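Local coordinates for hemolysin activator protein CdiB (PDB 6WIL) that probably secretes a CdiA-type toxin across the outer membrane, as the two-partner-secretion transporter of a contact-dependent growth inhibition system, at residues S61-I66 with N132-I137; V55-I60 with Q126-G131; F76-K81 with N109-K114. One frame throughout, in Å; residues are numbered along the deposited sequence.

All three contacts belong to the first POTRA domain, well away from the transmembrane barrel. Interactions 1 and 2 share strand 59-62: in interaction 1 its end is hydrogen-bonded to strand 132-149, while in interaction 2 the residues leading into it meet the turn before that same strand. Interaction 1 relies on backbone bonds and one hydroxyl. Interaction 2, mostly at the surface, has one cross-segment hydrogen bond, a close-fitting glycine and charged side chains. Interaction 3 joins the main helices on the sheet by apolar and aromatic contacts and a lysine over a phenylalanine ring; its buried Phe76 and Leu111 pack on buried Ile137 of interaction 1, and Ile80 reaches Leu62 and Leu135.

Interaction 1. Residues S61-I66 with N132-I137; sequences SLIPLI and NLNLSI
Ile63 lies across Asn134 where residues 61-66 run beside 132-137. Its CB stands 3.9 Å from Leu135 O and also close to Ser136 OG. From there CG1, anti to its own carbonyl carbon (chi1 -64°), comes up to the base of the Asn134 side chain, touching its CB and, at 3.6 Å, its CG. CD1 finishes the chain 4.2 Å from Asn134 OD1. The branched aliphatic chain suits this spot, since one methylene covers the amide while the backbone remains within bonding range of the neighbouring strand.

That bonding belongs to the beta-alpha-alpha-beta-beta fold of a POTRA domain, in which the first strand pairs in parallel with the last. Ser61 N bonds to Leu133 O, Leu135 N to Ser61 O (2.8 Å), and Ile63 N to Leu135 O. Ser61 and Asn134 point to one face of the sheet. Leu62 and Leu135 point to the other, where the helices lie and leucine is at home: Leu62 packs on Leu73 of helix 70-74, and its CD1 bends back to 3.4 Å from Leu135 O.

Beyond Ile63 a side chain takes over the bonding. Ser136 OG donates to Ile63 O at 2.6 Å, tilted from the carbonyl plane; serine's short hydroxyl is well placed to reach it. Leu65 CD2 then closes over that hydroxyl, 3.6 Å from OG.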
ATOM      1  N   SER A  61      14.022  22.965 -32.873  1.00 46.29           N
ATOM      2  CA  SER A  61      12.596  22.769 -33.072  1.00 46.89           C
ATOM      3  C   SER A  61      12.283  21.284 -33.141  1.00 48.93           C
ATOM      4  O   SER A  61      13.146  20.456 -33.447  1.00 47.23           O
ATOM      5  CB  SER A  61      12.106  23.463 -34.351  1.00 42.30           C
ATOM      6  OG  SER A  61      12.711  24.734 -34.511  1.00 58.39           O
ATOM      7  N   LEU A  62      11.031  20.956 -32.838  1.00 54.77           N
ATOM      8  CA  LEU A  62      10.480  19.635 -33.091  1.00 50.25           C
ATOM      9  C   LEU A  62       9.626  19.715 -34.350  1.00 55.79           C
ATOM     10  O   LEU A  62       8.729  20.561 -34.442  1.00 51.45           O
ATOM     11  CB  LEU A  62       9.652  19.138 -31.906  1.00 53.64           C
ATOM     12  CG  LEU A  62       9.218  17.671 -31.981  1.00 65.47           C
ATOM     13  CD1 LEU A  62      10.433  16.750 -31.950  1.00 48.80           C
ATOM     14  CD2 LEU A  62       8.243  17.323 -30.862  1.00 57.78           C
ATOM     15  N   ILE A  63       9.917  18.853 -35.315  1.00 43.85           N
ATOM     16  CA  ILE A  63       9.366  18.944 -36.662  1.00 58.57           C
ATOM     17  C   ILE A  63       8.576  17.677 -36.937  1.00 60.38           C
ATOM     18  O   ILE A  63       9.099  16.577 -36.735  1.00 47.47           O
ATOM     19  CB  ILE A  63      10.459  19.139 -37.730  1.00 51.29           C
ATOM     20  CG1 ILE A  63      11.174  20.471 -37.511  1.00 57.37           C
ATOM     21  CG2 ILE A  63       9.866  19.076 -39.127  1.00 58.58           C
ATOM     22  CD1 ILE A  63      10.252  21.666 -37.559  1.00 64.91           C
ATOM     23  N   PRO A  64       7.330  17.774 -37.400  1.00 60.93           N
ATOM     24  CA  PRO A  64       6.538  16.566 -37.653  1.00 66.10           C
ATOM     25  C   PRO A  64       7.146  15.708 -38.751  1.00 60.68           C
ATOM     26  O   PRO A  64       7.710  16.212 -39.725  1.00 66.14           O
ATOM     27  CB  PRO A  64       5.171  17.120 -38.073  1.00 64.23           C
ATOM     28  CG  PRO A  64       5.135  18.516 -37.544  1.00 75.67           C
ATOM     29  CD  PRO A  64       6.548  19.006 -37.594  1.00 65.52           C
ATOM     30  N   LEU A  65       7.040  14.395 -38.574  1.00 61.38           N
ATOM     31  CA  LEU A  65       7.282  13.472 -39.670  1.00 69.81           C
ATOM     32  C   LEU A  65       6.032  13.400 -40.546  1.00 81.82           C
ATOM     33  O   LEU A  65       5.029  14.077 -40.302  1.00 89.41           O
ATOM     34  CB  LEU A  65       7.670  12.093 -39.141  1.00 67.07           C
ATOM     35  CG  LEU A  65       9.058  11.951 -38.518  1.00 66.76           C
ATOM     36  CD1 LEU A  65       9.395  10.485 -38.279  1.00 61.54           C
ATOM     37  CD2 LEU A  65      10.105  12.606 -39.398  1.00 67.00           C
ATOM     38  N   ILE A  66       6.088  12.565 -41.582  1.00 87.82           N
ATOM     39  CA  ILE A  66       4.945  12.404 -42.471  1.00 83.53           C
ATOM     40  C   ILE A  66       3.787  11.777 -41.711  1.00 91.59           C
ATOM     41  O   ILE A  66       3.945  10.741 -41.054  1.00 84.88           O
ATOM     42  CB  ILE A  66       5.331  11.554 -43.687  1.00 92.62           C
ATOM     43  CG1 ILE A  66       6.403  12.278 -44.496  1.00 94.11           C
ATOM     44  CG2 ILE A  66       4.097  11.235 -44.530  1.00 90.16           C
ATOM     45  CD1 ILE A  66       6.942  11.462 -45.633  1.00100.42           C
ATOM     46  N   ASN A 132      19.456  25.578 -38.414  1.00 42.87           N
ATOM     47  CA  ASN A 132      18.258  25.093 -37.735  1.00 50.95           C
ATOM     48  C   ASN A 132      18.464  23.641 -37.316  1.00 46.66           C
ATOM     49  O   ASN A 132      18.539  22.747 -38.163  1.00 41.80           O
ATOM     50  CB  ASN A 132      17.031  25.227 -38.635  1.00 35.23           C
ATOM     51  CG  ASN A 132      16.635  26.669 -38.864  1.00 53.80           C
ATOM     52  OD1 ASN A 132      17.259  27.586 -38.332  1.00 57.23           O
ATOM     53  ND2 ASN A 132      15.603  26.878 -39.673  1.00 54.83           N
ATOM     54  N   LEU A 133      18.546  23.406 -36.008  1.00 51.37           N
ATOM     55  CA  LEU A 133      18.553  22.046 -35.485  1.00 44.03           C
ATOM     56  C   LEU A 133      17.110  21.573 -35.382  1.00 48.39           C
ATOM     57  O   LEU A 133      16.357  22.036 -34.521  1.00 44.35           O
ATOM     58  CB  LEU A 133      19.248  21.980 -34.131  1.00 48.28           C
ATOM     59  CG  LEU A 133      19.254  20.570 -33.535  1.00 42.34           C
ATOM     60  CD1 LEU A 133      19.966  19.610 -34.469  1.00 37.47           C
ATOM     61  CD2 LEU A 133      19.890  20.558 -32.158  1.00 49.67           C
ATOM     62  N   ASN A 134      16.719  20.660 -36.264  1.00 43.06           N
ATOM     63  CA  ASN A 134      15.345  20.182 -36.336  1.00 49.66           C
ATOM     64  C   ASN A 134      15.305  18.727 -35.887  1.00 50.94           C
ATOM     65  O   ASN A 134      15.844  17.844 -36.564  1.00 50.75           O
ATOM     66  CB  ASN A 134      14.786  20.351 -37.746  1.00 54.99           C
ATOM     67  CG  ASN A 134      14.434  21.791 -38.056  1.00 46.85           C
ATOM     68  OD1 ASN A 134      14.293  22.612 -37.150  1.00 60.98           O
ATOM     69  ND2 ASN A 134      14.276  22.103 -39.334  1.00 55.98           N
ATOM     70  N   LEU A 135      14.672  18.487 -34.746  1.00 64.02           N
ATOM     71  CA  LEU A 135      14.521  17.151 -34.199  1.00 51.91           C
ATOM     72  C   LEU A 135      13.169  16.575 -34.589  1.00 48.71           C
ATOM     73  O   LEU A 135      12.197  17.305 -34.807  1.00 37.74           O
ATOM     74  CB  LEU A 135      14.654  17.159 -32.678  1.00 45.22           C
ATOM     75  CG  LEU A 135      16.055  17.421 -32.133  1.00 50.83           C
ATOM     76  CD1 LEU A 135      16.045  17.304 -30.622  1.00 43.95           C
ATOM     77  CD2 LEU A 135      17.051  16.453 -32.748  1.00 48.26           C
ATOM     78  N   SER A 136      13.117  15.252 -34.684  1.00 39.26           N
ATOM     79  CA  SER A 136      11.865  14.565 -34.953  1.00 57.18           C
ATOM     80  C   SER A 136      11.750  13.358 -34.045  1.00 48.27           C
ATOM     81  O   SER A 136      12.742  12.865 -33.506  1.00 42.17           O
ATOM     82  CB  SER A 136      11.750  14.119 -36.409  1.00 43.49           C
ATOM     83  OG  SER A 136      11.251  15.171 -37.201  1.00 53.41           O
ATOM     84  N   ILE A 137      10.528  12.862 -33.899  1.00 47.71           N
ATOM     85  CA  ILE A 137      10.260  11.748 -33.002  1.00 45.90           C
ATOM     86  C   ILE A 137       9.627  10.609 -33.790  1.00 44.67           C
ATOM     87  O   ILE A 137       8.576  10.778 -34.425  1.00 42.03           O
ATOM     88  CB  ILE A 137       9.379  12.161 -31.811  1.00 50.90           C
ATOM     89  CG1 ILE A 137       9.133  10.951 -30.906  1.00 52.36           C
ATOM     90  CG2 ILE A 137       8.061  12.763 -32.274  1.00 50.43           C
ATOM     91  CD1 ILE A 137       8.647  11.290 -29.532  1.00 72.92           C
TER

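Interaction 2. Residues V55-I60 with Q126-G131; sequences VTVKEI and QDLNHG
Gly131 fits against Thr56, Val57 and Lys58 at the tight end of this contact, where the turn of the beta hairpin joining the last two strands of the POTRA domain meets the residues leading into its first strand. Its CA lies only 3.2 Å from Thr56 O, and its phi is positive (71°). Glycine suits the place on both counts: a CB here would point at the other segment and run into Thr56 O, and positive phi is easier for a residue without one. Its carbonyl is gripped in turn: Lys58 N donates to Gly131 O at 2.7 Å, in the carbonyl plane and nearly straight (167° at the hydrogen), while Val57 CA makes a CH...O contact to the same oxygen.

Beside it Val55 and Leu128 cross at about a right angle, in apolar contact through Val55 CG1 and Leu128 CD2 at 4.0 Å. Val55 CG2 lies close against the backbone carbonyl, 3.3 Å from Leu128 O. Strand 55-56 also pairs antiparallel with 94-95, beside the Cys54-Cys94 disulfide.

The surface side is looser and polar. Asn129 ND2 bonds back to Gln126 O within the short 3-10 turn. The long Lys58 chain runs along the outside: CE passes 3.2 Å from His130 O, and chi4 (77°) bends NZ round to Glu59, forming a salt bridge with OE2 at 3.5 Å.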
ATOM      1  N   VAL A  55      28.549  23.823 -36.842  1.00 47.53           N
ATOM      2  CA  VAL A  55      27.518  24.709 -37.365  1.00 36.85           C
ATOM      3  C   VAL A  55      26.903  25.464 -36.194  1.00 45.78           C
ATOM      4  O   VAL A  55      26.761  24.918 -35.095  1.00 39.37           O
ATOM      5  CB  VAL A  55      26.444  23.933 -38.158  1.00 47.07           C
ATOM      6  CG1 VAL A  55      25.739  22.912 -37.268  1.00 50.79           C
ATOM      7  CG2 VAL A  55      25.441  24.889 -38.794  1.00 45.64           C
ATOM      8  N   THR A  56      26.569  26.729 -36.425  1.00 46.72           N
ATOM      9  CA  THR A  56      25.957  27.563 -35.398  1.00 48.97           C
ATOM     10  C   THR A  56      24.454  27.326 -35.418  1.00 49.57           C
ATOM     11  O   THR A  56      23.786  27.638 -36.409  1.00 43.74           O
ATOM     12  CB  THR A  56      26.282  29.034 -35.640  1.00 51.97           C
ATOM     13  OG1 THR A  56      27.695  29.240 -35.512  1.00 48.17           O
ATOM     14  CG2 THR A  56      25.546  29.916 -34.642  1.00 44.19           C
ATOM     15  N   VAL A  57      23.915  26.766 -34.342  1.00 51.56           N
ATOM     16  CA  VAL A  57      22.480  26.525 -34.286  1.00 50.02           C
ATOM     17  C   VAL A  57      21.793  27.789 -33.789  1.00 41.99           C
ATOM     18  O   VAL A  57      22.211  28.397 -32.797  1.00 45.33           O
ATOM     19  CB  VAL A  57      22.156  25.298 -33.411  1.00 51.04           C
ATOM     20  CG1 VAL A  57      23.019  24.119 -33.826  1.00 46.95           C
ATOM     21  CG2 VAL A  57      22.332  25.585 -31.927  1.00 66.84           C
ATOM     22  N   LYS A  58      20.774  28.228 -34.515  1.00 48.77           N
ATOM     23  CA  LYS A  58      19.993  29.377 -34.098  1.00 47.62           C
ATOM     24  C   LYS A  58      18.548  29.030 -33.787  1.00 57.69           C
ATOM     25  O   LYS A  58      17.831  29.878 -33.245  1.00 61.05           O
ATOM     26  CB  LYS A  58      20.039  30.482 -35.167  1.00 41.78           C
ATOM     27  CG  LYS A  58      19.280  30.181 -36.442  1.00 56.98           C
ATOM     28  CD  LYS A  58      19.667  31.178 -37.526  1.00 69.61           C
ATOM     29  CE  LYS A  58      18.850  30.996 -38.798  1.00 80.27           C
ATOM     30  NZ  LYS A  58      17.473  31.555 -38.689  1.00 89.48           N
ATOM     31  N   GLU A  59      18.104  27.814 -34.106  1.00 50.10           N
ATOM     32  CA  GLU A  59      16.753  27.364 -33.800  1.00 54.39           C
ATOM     33  C   GLU A  59      16.796  25.879 -33.477  1.00 57.93           C
ATOM     34  O   GLU A  59      17.357  25.095 -34.249  1.00 53.81           O
ATOM     35  CB  GLU A  59      15.790  27.612 -34.972  1.00 42.20           C
ATOM     36  CG  GLU A  59      15.849  29.010 -35.571  1.00 67.24           C
ATOM     37  CD  GLU A  59      14.680  29.316 -36.484  1.00 90.01           C
ATOM     38  OE1 GLU A  59      13.844  28.414 -36.711  1.00 83.17           O
ATOM     39  OE2 GLU A  59      14.594  30.466 -36.966  1.00 97.14           O
ATOM     40  N   ILE A  60      16.212  25.498 -32.345  1.00 52.29           N
ATOM     41  CA  ILE A  60      15.983  24.098 -32.007  1.00 47.74           C
ATOM     42  C   ILE A  60      14.481  23.873 -32.018  1.00 47.48           C
ATOM     43  O   ILE A  60      13.744  24.524 -31.266  1.00 58.09           O
ATOM     44  CB  ILE A  60      16.589  23.723 -30.648  1.00 49.83           C
ATOM     45  CG1 ILE A  60      18.036  24.207 -30.563  1.00 48.41           C
ATOM     46  CG2 ILE A  60      16.517  22.211 -30.446  1.00 39.34           C
ATOM     47  CD1 ILE A  60      18.572  24.282 -29.147  1.00 56.75           C
ATOM     48  N   GLN A 126      19.061  18.178 -42.723  1.00 44.54           N
ATOM     49  CA  GLN A 126      19.089  19.012 -43.920  1.00 50.59           C
ATOM     50  C   GLN A 126      19.063  20.496 -43.573  1.00 57.54           C
ATOM     51  O   GLN A 126      19.786  21.296 -44.178  1.00 36.05           O
ATOM     52  CB  GLN A 126      17.911  18.661 -44.831  1.00 43.79           C
ATOM     53  CG  GLN A 126      17.770  19.566 -46.047  1.00 40.67           C
ATOM     54  CD  GLN A 126      18.944  19.453 -47.000  1.00 60.54           C
ATOM     55  OE1 GLN A 126      19.639  18.436 -47.030  1.00 74.09           O
ATOM     56  NE2 GLN A 126      19.175  20.500 -47.783  1.00 60.50           N
ATOM     57  N   ASP A 127      18.239  20.879 -42.598  1.00 48.35           N
ATOM     58  CA  ASP A 127      18.067  22.284 -42.258  1.00 50.71           C
ATOM     59  C   ASP A 127      19.225  22.849 -41.450  1.00 48.22           C
ATOM     60  O   ASP A 127      19.243  24.058 -41.188  1.00 45.82           O
ATOM     61  CB  ASP A 127      16.760  22.479 -41.492  1.00 59.21           C
ATOM     62  CG  ASP A 127      15.592  21.784 -42.161  1.00 79.09           C
ATOM     63  OD1 ASP A 127      15.421  20.565 -41.937  1.00 67.54           O
ATOM     64  OD2 ASP A 127      14.858  22.454 -42.918  1.00 88.90           O
ATOM     65  N   LEU A 128      20.186  22.014 -41.048  1.00 39.38           N
ATOM     66  CA  LEU A 128      21.396  22.536 -40.430  1.00 41.87           C
ATOM     67  C   LEU A 128      22.187  23.420 -41.387  1.00 56.16           C
ATOM     68  O   LEU A 128      23.036  24.197 -40.937  1.00 44.85           O
ATOM     69  CB  LEU A 128      22.267  21.388 -39.920  1.00 39.17           C
ATOM     70  CG  LEU A 128      21.878  20.849 -38.539  1.00 53.51           C
ATOM     71  CD1 LEU A 128      22.793  19.709 -38.125  1.00 57.14           C
ATOM     72  CD2 LEU A 128      21.904  21.968 -37.503  1.00 33.64           C
ATOM     73  N   ASN A 129      21.920  23.327 -42.694  1.00 43.82           N
ATOM     74  CA  ASN A 129      22.496  24.272 -43.642  1.00 48.45           C
ATOM     75  C   ASN A 129      22.107  25.709 -43.331  1.00 53.46           C
ATOM     76  O   ASN A 129      22.823  26.633 -43.730  1.00 51.07           O
ATOM     77  CB  ASN A 129      22.071  23.923 -45.067  1.00 53.68           C
ATOM     78  CG  ASN A 129      22.826  22.739 -45.623  1.00 56.75           C
ATOM     79  OD1 ASN A 129      24.010  22.842 -45.946  1.00 50.50           O
ATOM     80  ND2 ASN A 129      22.147  21.604 -45.742  1.00 50.53           N
ATOM     81  N   HIS A 130      20.992  25.920 -42.632  1.00 45.50           N
ATOM     82  CA  HIS A 130      20.545  27.254 -42.258  1.00 55.19           C
ATOM     83  C   HIS A 130      20.611  27.479 -40.750  1.00 38.18           C
ATOM     84  O   HIS A 130      19.913  28.350 -40.225  1.00 48.07           O
ATOM     85  CB  HIS A 130      19.127  27.500 -42.775  1.00 52.97           C
ATOM     86  CG  HIS A 130      18.897  27.004 -44.171  1.00 64.26           C
ATOM     87  ND1 HIS A 130      19.050  27.803 -45.283  1.00 80.13           N
ATOM     88  CD2 HIS A 130      18.522  25.787 -44.633  1.00 65.78           C
ATOM     89  CE1 HIS A 130      18.780  27.101 -46.369  1.00 78.05           C
ATOM     90  NE2 HIS A 130      18.458  25.875 -46.002  1.00 71.19           N
ATOM     91  N   GLY A 131      21.434  26.704 -40.044  1.00 34.76           N
ATOM     92  CA  GLY A 131      21.549  26.834 -38.605  1.00 34.49           C
ATOM     93  C   GLY A 131      20.357  26.347 -37.806  1.00 59.38           C
ATOM     94  O   GLY A 131      20.251  26.665 -36.619  1.00 48.59           O
TER

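Interaction 3. Residues F76-K81 with N109-K114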
ATOM      1  N   PHE A  76       5.026  15.987 -26.803  1.00 70.24           N
ATOM      2  CA  PHE A  76       6.458  15.717 -26.741  1.00 56.93           C
ATOM      3  C   PHE A  76       7.314  16.975 -26.678  1.00 48.95           C
ATOM      4  O   PHE A  76       8.539  16.877 -26.800  1.00 44.50           O
ATOM      5  CB  PHE A  76       6.881  14.861 -27.933  1.00 48.27           C
ATOM      6  CG  PHE A  76       6.434  13.434 -27.834  1.00 54.14           C
ATOM      7  CD1 PHE A  76       6.957  12.599 -26.860  1.00 57.56           C
ATOM      8  CD2 PHE A  76       5.484  12.927 -28.706  1.00 55.24           C
ATOM      9  CE1 PHE A  76       6.551  11.282 -26.763  1.00 61.65           C
ATOM     10  CE2 PHE A  76       5.071  11.611 -28.613  1.00 62.70           C
ATOM     11  CZ  PHE A  76       5.608  10.786 -27.642  1.00 47.75           C
ATOM     12  N   ASN A  77       6.711  18.148 -26.465  1.00 63.36           N
ATOM     13  CA  ASN A  77       7.494  19.378 -26.404  1.00 66.44           C
ATOM     14  C   ASN A  77       8.449  19.405 -25.215  1.00 57.73           C
ATOM     15  O   ASN A  77       9.371  20.226 -25.201  1.00 65.47           O
ATOM     16  CB  ASN A  77       6.574  20.603 -26.362  1.00 70.35           C
ATOM     17  CG  ASN A  77       5.630  20.593 -25.173  1.00 83.44           C
ATOM     18  OD1 ASN A  77       6.060  20.649 -24.020  1.00 93.10           O
ATOM     19  ND2 ASN A  77       4.331  20.545 -25.450  1.00 87.57           N
ATOM     20  N   PHE A  78       8.258  18.529 -24.225  1.00 60.10           N
ATOM     21  CA  PHE A  78       9.177  18.477 -23.094  1.00 57.18           C
ATOM     22  C   PHE A  78      10.576  18.043 -23.513  1.00 46.82           C
ATOM     23  O   PHE A  78      11.539  18.297 -22.780  1.00 45.88           O
ATOM     24  CB  PHE A  78       8.639  17.533 -22.013  1.00 40.63           C
ATOM     25  CG  PHE A  78       8.694  16.082 -22.391  1.00 30.96           C
ATOM     26  CD1 PHE A  78       7.671  15.505 -23.125  1.00 40.05           C
ATOM     27  CD2 PHE A  78       9.761  15.287 -22.000  1.00 35.90           C
ATOM     28  CE1 PHE A  78       7.713  14.166 -23.472  1.00 31.17           C
ATOM     29  CE2 PHE A  78       9.815  13.947 -22.350  1.00 43.47           C
ATOM     30  CZ  PHE A  78       8.788  13.386 -23.086  1.00 36.85           C
ATOM     31  N   VAL A  79      10.707  17.384 -24.663  1.00 48.17           N
ATOM     32  CA  VAL A  79      12.025  17.009 -25.166  1.00 50.81           C
ATOM     33  C   VAL A  79      12.811  18.250 -25.568  1.00 43.05           C
ATOM     34  O   VAL A  79      13.983  18.405 -25.209  1.00 35.25           O
ATOM     35  CB  VAL A  79      11.886  16.019 -26.336  1.00 59.88           C
ATOM     36  CG1 VAL A  79      13.193  15.912 -27.105  1.00 36.19           C
ATOM     37  CG2 VAL A  79      11.442  14.651 -25.823  1.00 40.25           C
ATOM     38  N   ILE A  80      12.177  19.153 -26.320  1.00 40.52           N
ATOM     39  CA  ILE A  80      12.836  20.401 -26.691  1.00 43.08           C
ATOM     40  C   ILE A  80      12.991  21.300 -25.469  1.00 55.03           C
ATOM     41  O   ILE A  80      14.004  21.998 -25.321  1.00 45.74           O
ATOM     42  CB  ILE A  80      12.062  21.101 -27.822  1.00 43.22           C
ATOM     43  CG1 ILE A  80      12.042  20.224 -29.074  1.00 51.35           C
ATOM     44  CG2 ILE A  80      12.682  22.455 -28.143  1.00 51.38           C
ATOM     45  CD1 ILE A  80      13.417  19.930 -29.627  1.00 42.44           C
ATOM     46  N   LYS A  81      11.995  21.296 -24.578  1.00 53.36           N
ATOM     47  CA  LYS A  81      12.098  22.039 -23.326  1.00 46.88           C
ATOM     48  C   LYS A  81      13.365  21.668 -22.566  1.00 53.17           C
ATOM     49  O   LYS A  81      14.108  22.542 -22.106  1.00 37.00           O
ATOM     50  CB  LYS A  81      10.871  21.777 -22.453  1.00 54.69           C
ATOM     51  CG  LYS A  81       9.784  22.833 -22.510  1.00 57.86           C
ATOM     52  CD  LYS A  81       8.935  22.758 -21.247  1.00 79.15           C
ATOM     53  CE  LYS A  81       7.452  22.674 -21.557  1.00 86.66           C
ATOM     54  NZ  LYS A  81       6.736  21.861 -20.533  1.00 90.17           N
ATOM     55  N   ASN A 109      17.377  10.099 -23.708  1.00 53.17           N
ATOM     56  CA  ASN A 109      17.279   9.763 -22.292  1.00 41.66           C
ATOM     57  C   ASN A 109      16.073  10.440 -21.658  1.00 39.70           C
ATOM     58  O   ASN A 109      15.389   9.848 -20.816  1.00 54.74           O
ATOM     59  CB  ASN A 109      18.569  10.160 -21.570  1.00 50.63           C
ATOM     60  CG  ASN A 109      18.494   9.931 -20.072  1.00 64.31           C
ATOM     61  OD1 ASN A 109      18.645   8.806 -19.598  1.00 70.81           O
ATOM     62  ND2 ASN A 109      18.274  11.004 -19.318  1.00 46.85           N
ATOM     63  N   GLU A 110      15.789  11.679 -22.064  1.00 41.45           N
ATOM     64  CA  GLU A 110      14.598  12.363 -21.574  1.00 41.96           C
ATOM     65  C   GLU A 110      13.333  11.665 -22.056  1.00 55.27           C
ATOM     66  O   GLU A 110      12.320  11.634 -21.346  1.00 40.62           O
ATOM     67  CB  GLU A 110      14.613  13.823 -22.025  1.00 34.01           C
ATOM     68  CG  GLU A 110      13.707  14.710 -21.206  1.00 61.47           C
ATOM     69  CD  GLU A 110      13.992  14.594 -19.723  1.00 63.50           C
ATOM     70  OE1 GLU A 110      15.157  14.816 -19.322  1.00 65.66           O
ATOM     71  OE2 GLU A 110      13.057  14.258 -18.964  1.00 78.32           O
ATOM     72  N   LEU A 111      13.375  11.103 -23.265  1.00 44.21           N
ATOM     73  CA  LEU A 111      12.249  10.326 -23.770  1.00 43.91           C
ATOM     74  C   LEU A 111      12.011   9.095 -22.904  1.00 44.96           C
ATOM     75  O   LEU A 111      10.872   8.792 -22.530  1.00 41.23           O
ATOM     76  CB  LEU A 111      12.511   9.929 -25.225  1.00 42.25           C
ATOM     77  CG  LEU A 111      11.309   9.633 -26.120  1.00 53.87           C
ATOM     78  CD1 LEU A 111      10.403  10.852 -26.196  1.00 40.00           C
ATOM     79  CD2 LEU A 111      11.777   9.225 -27.511  1.00 55.82           C
ATOM     80  N   LEU A 112      13.086   8.374 -22.570  1.00 42.38           N
ATOM     81  CA  LEU A 112      12.968   7.222 -21.684  1.00 46.54           C
ATOM     82  C   LEU A 112      12.593   7.636 -20.266  1.00 61.04           C
ATOM     83  O   LEU A 112      11.939   6.866 -19.553  1.00 68.03           O
ATOM     84  CB  LEU A 112      14.280   6.435 -21.675  1.00 47.30           C
ATOM     85  CG  LEU A 112      14.758   5.927 -23.035  1.00 53.15           C
ATOM     86  CD1 LEU A 112      16.079   5.180 -22.902  1.00 49.08           C
ATOM     87  CD2 LEU A 112      13.698   5.040 -23.671  1.00 50.26           C
ATOM     88  N   LYS A 113      13.003   8.835 -19.841  1.00 55.48           N
ATOM     89  CA  LYS A 113      12.632   9.325 -18.516  1.00 55.18           C
ATOM     90  C   LYS A 113      11.119   9.372 -18.350  1.00 46.62           C
ATOM     91  O   LYS A 113      10.591   9.008 -17.293  1.00 50.67           O
ATOM     92  CB  LYS A 113      13.230  10.711 -18.279  1.00 61.69           C
ATOM     93  CG  LYS A 113      14.389  10.747 -17.304  1.00 60.67           C
ATOM     94  CD  LYS A 113      14.752  12.186 -16.971  1.00 67.04           C
ATOM     95  CE  LYS A 113      15.999  12.264 -16.109  1.00 74.67           C
ATOM     96  NZ  LYS A 113      16.674  13.582 -16.257  1.00 62.07           N
ATOM     97  N   LYS A 114      10.406   9.816 -19.380  1.00 40.57           N
ATOM     98  CA  LYS A 114       8.954   9.895 -19.329  1.00 47.56           C
ATOM     99  C   LYS A 114       8.273   8.584 -19.710  1.00 51.89           C
ATOM    100  O   LYS A 114       7.041   8.510 -19.663  1.00 44.99           O
ATOM    101  CB  LYS A 114       8.455  11.029 -20.229  1.00 43.98           C
ATOM    102  CG  LYS A 114       8.227  12.350 -19.498  1.00 41.67           C
ATOM    103  CD  LYS A 114       9.492  12.849 -18.814  1.00 57.17           C
ATOM    104  CE  LYS A 114       9.203  14.047 -17.923  1.00 61.34           C
ATOM    105  NZ  LYS A 114       8.527  15.139 -18.674  1.00 61.27           N
TER
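Helices 77-81 and 109-113, whose residues Phe78 and Leu111 touch, pass each other at 131° between their N-to-C directions, their axes approaching to 9.7 Å. The backbones come nearest at Val79 and Glu110, with CA atoms 6.4 Å apart. They belong to helices 77-85 and 97-113, the main helices of the POTRA beta-alpha-alpha-beta-beta fold, both packed on one face of its sheet, and no hydrogen bond passes between the two segments; side chains do the joining.

On the sheet side the meeting is wholly apolar. Leu111 sends CD1 in among three partners: Phe76 CE1 at 3.9 Å, Val79 CG2 at 4.0 Å, and the far end of the Phe78 ring at CZ. A leucine is long enough to bring one methyl to this junction, and its neighbours are equally apolar: Leu111 also packs on Ile121 and Ile137, while Phe76 sets its ring edge-to-face with Phe116.

Toward the surface the Phe78 ring takes over, its CG placed between the backbone N and the carbonyl carbon (chi1 71°). Val79 CG2 lies over one face, offset to the rim, and Lys114 covers the opposite face. At the edge, in the ring plane, Glu110 O approaches CE2 at 3.6 Å, where the slightly positive ring hydrogens suit a carbonyl oxygen. Glu110 CG touches CD2 and CE2 as well, before its carboxylate forms a long salt bridge with Lys113.

Lysine serves two purposes at the last position: its methylenes pack while its ammonium group, on an exposed residue, sits against the ring. Lys114 slides past the ring in the opposite direction, with CG over the face, 4.0 Å from the Phe78 centroid. NZ makes an off-centre cation-pi contact, 4.1 Å from that centroid, its closest ring atom being CD2 at 3.6 Å.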